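Local coordinates for protein sesquisabinene B synthase 2 (Santalum album, PDB 6A2A) that probably converts a farnesyl diphosphate substrate into the sesquiterpene sesquisabinene B, using magnesium or manganese ions, at residues E327-I340 against Q345-F358. Numbering follows the deposited sequence.
Sequences ELELFTDITNRWDI and QLPRNIRMPLLTMF
The Phe358 ring lies between Ile340 and Trp338: Ile340 CG2 sits squarely over one face, 3.7 Å from the ring centroid, while the indole of Trp338 meets the ring obliquely, planes at 44°. Seen from Trp338, Phe358 CD1 stands over the centre of one indole face, Thr335 O lies at the indole's edge, and NE1 hydrogen-bonds to Asn362 OD1. Phe331 fills a hole among Ile350, Pro353, Leu354 and Met357. Leu354 CD1 covers one face of that ring, offset toward its rim, and Ile350 CG2 abuts the edge 3.6 Å from Phe331 CD2. With CG anti to the backbone N (chi1 -164°), Phe331 reaches across to helix 348-358, while Tyr319 of helix 299-321 meets its ring edge-to-face. An alanine in place of Trp338 is likely to leave Asn362 OD1 without this donor and Phe358 without its aromatic neighbour, freer to turn. The side chains meeting across helices 327-337 and 348-358, nearly parallel at 17°, are mostly apolar. Thr335 OG1 donates to Phe331 O, and Arg351 grips Leu346 O with two nitrogens, both within their own segments. Hydrophobic burial therefore joins these helices of the metal-binding domain, with Phe331 about 10 Å, side chain to side chain, from the magnesium-binding Asp316.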
# COMPACT_ATOMS: atom_id res chain seq x y z
N GLU A 327 -16.63 -21.72 14.28
CA GLU A 327 -15.62 -20.86 13.66
C GLU A 327 -16.02 -19.38 13.83
O GLU A 327 -15.22 -18.55 14.13
CB GLU A 327 -15.50 -21.24 12.19
CG GLU A 327 -14.84 -22.58 11.97
CD GLU A 327 -14.95 -23.20 10.57
OE1 GLU A 327 -15.84 -22.83 9.80
OE2 GLU A 327 -14.12 -24.07 10.27
N LEU A 328 -17.30 -19.09 13.62
CA LEU A 328 -17.73 -17.72 13.64
C LEU A 328 -17.75 -17.20 15.09
O LEU A 328 -17.51 -16.04 15.32
CB LEU A 328 -19.09 -17.64 12.94
CG LEU A 328 -19.08 -18.07 11.47
CD1 LEU A 328 -20.48 -18.12 10.89
CD2 LEU A 328 -18.19 -17.17 10.62
N GLU A 329 -18.10 -18.05 16.07
CA GLU A 329 -17.97 -17.66 17.51
C GLU A 329 -16.56 -17.21 17.82
O GLU A 329 -16.38 -16.24 18.53
CB GLU A 329 -18.24 -18.82 18.50
CG GLU A 329 -19.55 -19.51 18.26
CD GLU A 329 -19.99 -20.51 19.33
OE1 GLU A 329 -19.13 -20.96 20.14
OE2 GLU A 329 -21.20 -20.83 19.33
N LEU A 330 -15.56 -17.91 17.32
CA LEU A 330 -14.18 -17.49 17.60
C LEU A 330 -13.84 -16.21 16.80
O LEU A 330 -13.14 -15.38 17.31
CB LEU A 330 -13.22 -18.62 17.22
CG LEU A 330 -11.73 -18.32 17.43
CD1 LEU A 330 -11.44 -17.87 18.85
CD2 LEU A 330 -10.86 -19.51 17.04
N PHE A 331 -14.26 -16.13 15.54
CA PHE A 331 -14.06 -14.88 14.75
C PHE A 331 -14.59 -13.68 15.53
O PHE A 331 -13.91 -12.63 15.71
CB PHE A 331 -14.71 -15.06 13.38
CG PHE A 331 -14.31 -14.08 12.31
CD1 PHE A 331 -14.50 -12.71 12.47
CD2 PHE A 331 -13.78 -14.54 11.12
CE1 PHE A 331 -14.21 -11.84 11.43
CE2 PHE A 331 -13.45 -13.65 10.10
CZ PHE A 331 -13.63 -12.31 10.27
N THR A 332 -15.82 -13.82 16.05
CA THR A 332 -16.50 -12.76 16.75
C THR A 332 -15.76 -12.43 18.04
O THR A 332 -15.52 -11.28 18.38
CB THR A 332 -17.97 -13.08 17.01
OG1 THR A 332 -18.63 -13.31 15.76
CG2 THR A 332 -18.70 -12.00 17.77
N ASP A 333 -15.34 -13.45 18.77
CA ASP A 333 -14.62 -13.23 20.06
C ASP A 333 -13.26 -12.54 19.89
O ASP A 333 -12.87 -11.62 20.67
CB ASP A 333 -14.44 -14.60 20.74
CG ASP A 333 -13.62 -14.53 22.02
OD1 ASP A 333 -13.98 -13.79 22.92
OD2 ASP A 333 -12.58 -15.24 22.08
N ILE A 334 -12.52 -12.93 18.87
CA ILE A 334 -11.22 -12.29 18.58
C ILE A 334 -11.48 -10.81 18.29
O ILE A 334 -10.76 -9.94 18.78
CB ILE A 334 -10.54 -13.00 17.41
CG1 ILE A 334 -9.93 -14.33 17.91
CG2 ILE A 334 -9.51 -12.12 16.72
CD1 ILE A 334 -9.47 -15.23 16.81
N THR A 335 -12.54 -10.57 17.52
CA THR A 335 -12.81 -9.18 17.09
C THR A 335 -13.21 -8.36 18.33
O THR A 335 -12.68 -7.28 18.57
CB THR A 335 -13.90 -9.16 16.02
OG1 THR A 335 -13.43 -9.94 14.93
CG2 THR A 335 -14.26 -7.76 15.58
N ASN A 336 -14.09 -8.93 19.18
CA ASN A 336 -14.57 -8.28 20.39
C ASN A 336 -13.40 -7.88 21.27
O ASN A 336 -13.40 -6.80 21.84
CB ASN A 336 -15.50 -9.17 21.23
CG ASN A 336 -16.88 -9.36 20.65
OD1 ASN A 336 -17.31 -8.61 19.76
ND2 ASN A 336 -17.56 -10.40 21.10
N ARG A 337 -12.45 -8.77 21.41
CA ARG A 337 -11.35 -8.55 22.32
C ARG A 337 -10.14 -7.91 21.63
O ARG A 337 -9.18 -7.55 22.32
CB ARG A 337 -10.95 -9.89 22.98
CG ARG A 337 -12.03 -10.45 23.89
CD ARG A 337 -11.53 -11.69 24.61
NE ARG A 337 -11.33 -12.78 23.70
CZ ARG A 337 -10.15 -13.20 23.24
NH1 ARG A 337 -9.04 -12.65 23.69
NH2 ARG A 337 -10.08 -14.18 22.34
N TRP A 338 -10.18 -7.73 20.32
CA TRP A 338 -9.03 -7.16 19.56
C TRP A 338 -7.71 -7.88 19.90
O TRP A 338 -6.67 -7.26 20.13
CB TRP A 338 -8.96 -5.64 19.74
CG TRP A 338 -8.54 -4.93 18.50
CD1 TRP A 338 -7.41 -4.18 18.33
CD2 TRP A 338 -9.21 -4.97 17.23
NE1 TRP A 338 -7.36 -3.72 17.03
CE2 TRP A 338 -8.45 -4.17 16.35
CE3 TRP A 338 -10.40 -5.53 16.78
CZ2 TRP A 338 -8.84 -3.96 15.02
CZ3 TRP A 338 -10.79 -5.33 15.47
CH2 TRP A 338 -10.01 -4.55 14.61
N ASP A 339 -7.77 -9.21 19.85
CA ASP A 339 -6.69 -10.05 20.31
C ASP A 339 -6.60 -11.22 19.44
O ASP A 339 -7.47 -12.08 19.48
CB ASP A 339 -6.98 -10.47 21.74
CG ASP A 339 -5.93 -11.44 22.31
OD1 ASP A 339 -5.12 -12.03 21.59
OD2 ASP A 339 -6.00 -11.63 23.54
N ILE A 340 -5.57 -11.25 18.59
CA ILE A 340 -5.47 -12.24 17.54
C ILE A 340 -4.64 -13.47 17.97
O ILE A 340 -4.26 -14.26 17.11
CB ILE A 340 -4.88 -11.62 16.27
CG1 ILE A 340 -3.55 -10.91 16.53
CG2 ILE A 340 -5.88 -10.65 15.64
CD1 ILE A 340 -2.69 -10.74 15.32
N GLN A 345 -6.20 -20.94 15.16
CA GLN A 345 -7.26 -21.98 15.29
C GLN A 345 -8.24 -21.93 14.10
O GLN A 345 -9.00 -22.90 13.87
CB GLN A 345 -8.03 -21.80 16.59
CG GLN A 345 -7.18 -22.01 17.85
CD GLN A 345 -7.92 -21.78 19.16
OE1 GLN A 345 -9.14 -21.86 19.23
NE2 GLN A 345 -7.18 -21.41 20.19
N LEU A 346 -8.26 -20.83 13.32
CA LEU A 346 -9.16 -20.74 12.18
C LEU A 346 -8.49 -21.22 10.90
O LEU A 346 -7.33 -20.88 10.60
CB LEU A 346 -9.65 -19.28 12.03
CG LEU A 346 -10.50 -18.74 13.17
CD1 LEU A 346 -10.60 -17.23 13.12
CD2 LEU A 346 -11.89 -19.35 13.20
N PRO A 347 -9.20 -21.96 10.08
CA PRO A 347 -8.66 -22.27 8.80
C PRO A 347 -8.34 -21.05 7.93
O PRO A 347 -8.88 -19.98 8.11
CB PRO A 347 -9.73 -23.09 8.06
CG PRO A 347 -10.98 -22.74 8.71
CD PRO A 347 -10.63 -22.32 10.13
N ARG A 348 -7.35 -21.23 7.07
CA ARG A 348 -6.78 -20.21 6.24
C ARG A 348 -7.86 -19.30 5.62
O ARG A 348 -7.73 -18.04 5.68
CB ARG A 348 -5.98 -20.91 5.14
CG ARG A 348 -5.56 -20.01 4.01
CD ARG A 348 -4.77 -20.75 2.95
NE ARG A 348 -4.25 -19.82 1.97
CZ ARG A 348 -3.09 -19.17 2.07
NH1 ARG A 348 -2.35 -19.32 3.15
NH2 ARG A 348 -2.78 -18.29 1.15
N ASN A 349 -8.90 -19.87 5.00
CA ASN A 349 -9.85 -19.02 4.30
C ASN A 349 -10.70 -18.16 5.24
O ASN A 349 -11.40 -17.25 4.74
CB ASN A 349 -10.75 -19.81 3.34
CG ASN A 349 -10.02 -20.41 2.16
OD1 ASN A 349 -8.90 -19.97 1.81
ND2 ASN A 349 -10.65 -21.43 1.57
N ILE A 350 -10.70 -18.43 6.53
CA ILE A 350 -11.41 -17.62 7.51
C ILE A 350 -10.40 -16.71 8.20
O ILE A 350 -10.70 -15.57 8.51
CB ILE A 350 -12.19 -18.53 8.48
CG1 ILE A 350 -13.23 -19.34 7.69
CG2 ILE A 350 -12.82 -17.72 9.61
CD1 ILE A 350 -14.01 -20.34 8.54
N ARG A 351 -9.20 -17.23 8.46
CA ARG A 351 -8.15 -16.51 9.14
C ARG A 351 -7.68 -15.29 8.32
O ARG A 351 -7.38 -14.23 8.91
CB ARG A 351 -6.94 -17.41 9.39
CG ARG A 351 -6.04 -16.94 10.52
CD ARG A 351 -4.77 -17.77 10.70
NE ARG A 351 -5.02 -19.20 10.57
CZ ARG A 351 -4.13 -20.11 10.18
NH1 ARG A 351 -2.84 -19.83 10.14
NH2 ARG A 351 -4.58 -21.30 9.81
N MET A 352 -7.61 -15.43 7.02
CA MET A 352 -7.07 -14.32 6.15
C MET A 352 -8.04 -13.12 6.17
O MET A 352 -7.62 -11.98 6.48
CB MET A 352 -6.72 -14.84 4.76
CG MET A 352 -5.39 -15.63 4.79
SD MET A 352 -4.93 -16.36 3.25
CE MET A 352 -4.80 -14.88 2.24
N PRO A 353 -9.35 -13.35 5.96
CA PRO A 353 -10.30 -12.24 6.20
C PRO A 353 -10.21 -11.62 7.59
O PRO A 353 -10.33 -10.39 7.78
CB PRO A 353 -11.67 -12.90 5.99
CG PRO A 353 -11.38 -14.01 4.98
CD PRO A 353 -10.03 -14.52 5.44
N LEU A 354 -10.09 -12.43 8.61
CA LEU A 354 -10.04 -11.95 9.96
C LEU A 354 -8.85 -11.01 10.13
O LEU A 354 -8.97 -9.89 10.67
CB LEU A 354 -9.94 -13.11 10.95
CG LEU A 354 -9.66 -12.72 12.41
CD1 LEU A 354 -10.80 -11.95 12.98
CD2 LEU A 354 -9.44 -13.97 13.25
N LEU A 355 -7.69 -11.49 9.75
CA LEU A 355 -6.49 -10.73 10.01
C LEU A 355 -6.42 -9.52 9.08
O LEU A 355 -5.81 -8.48 9.45
CB LEU A 355 -5.26 -11.62 9.81
CG LEU A 355 -5.05 -12.67 10.91
CD1 LEU A 355 -3.90 -13.61 10.55
CD2 LEU A 355 -4.83 -12.02 12.26
N THR A 356 -7.04 -9.59 7.91
CA THR A 356 -7.11 -8.39 7.06
C THR A 356 -8.02 -7.33 7.68
O THR A 356 -7.71 -6.15 7.66
CB THR A 356 -7.47 -8.76 5.63
OG1 THR A 356 -6.48 -9.64 5.08
CG2 THR A 356 -7.62 -7.51 4.78
N MET A 357 -9.17 -7.74 8.22
CA MET A 357 -10.01 -6.84 8.97
C MET A 357 -9.24 -6.15 10.09
O MET A 357 -9.32 -4.94 10.25
CB MET A 357 -11.22 -7.58 9.56
CG MET A 357 -12.02 -6.74 10.57
SD MET A 357 -12.98 -7.81 11.66
CE MET A 357 -11.67 -8.47 12.70
N PHE A 358 -8.47 -6.94 10.85
CA PHE A 358 -7.70 -6.45 11.97
C PHE A 358 -6.64 -5.42 11.49
O PHE A 358 -6.57 -4.33 12.01
CB PHE A 358 -7.08 -7.66 12.67
CG PHE A 358 -6.25 -7.36 13.88
CD1 PHE A 358 -6.86 -7.03 15.07
CD2 PHE A 358 -4.86 -7.35 13.82
CE1 PHE A 358 -6.12 -6.76 16.20
CE2 PHE A 358 -4.13 -7.08 14.96
CZ PHE A 358 -4.76 -6.81 16.13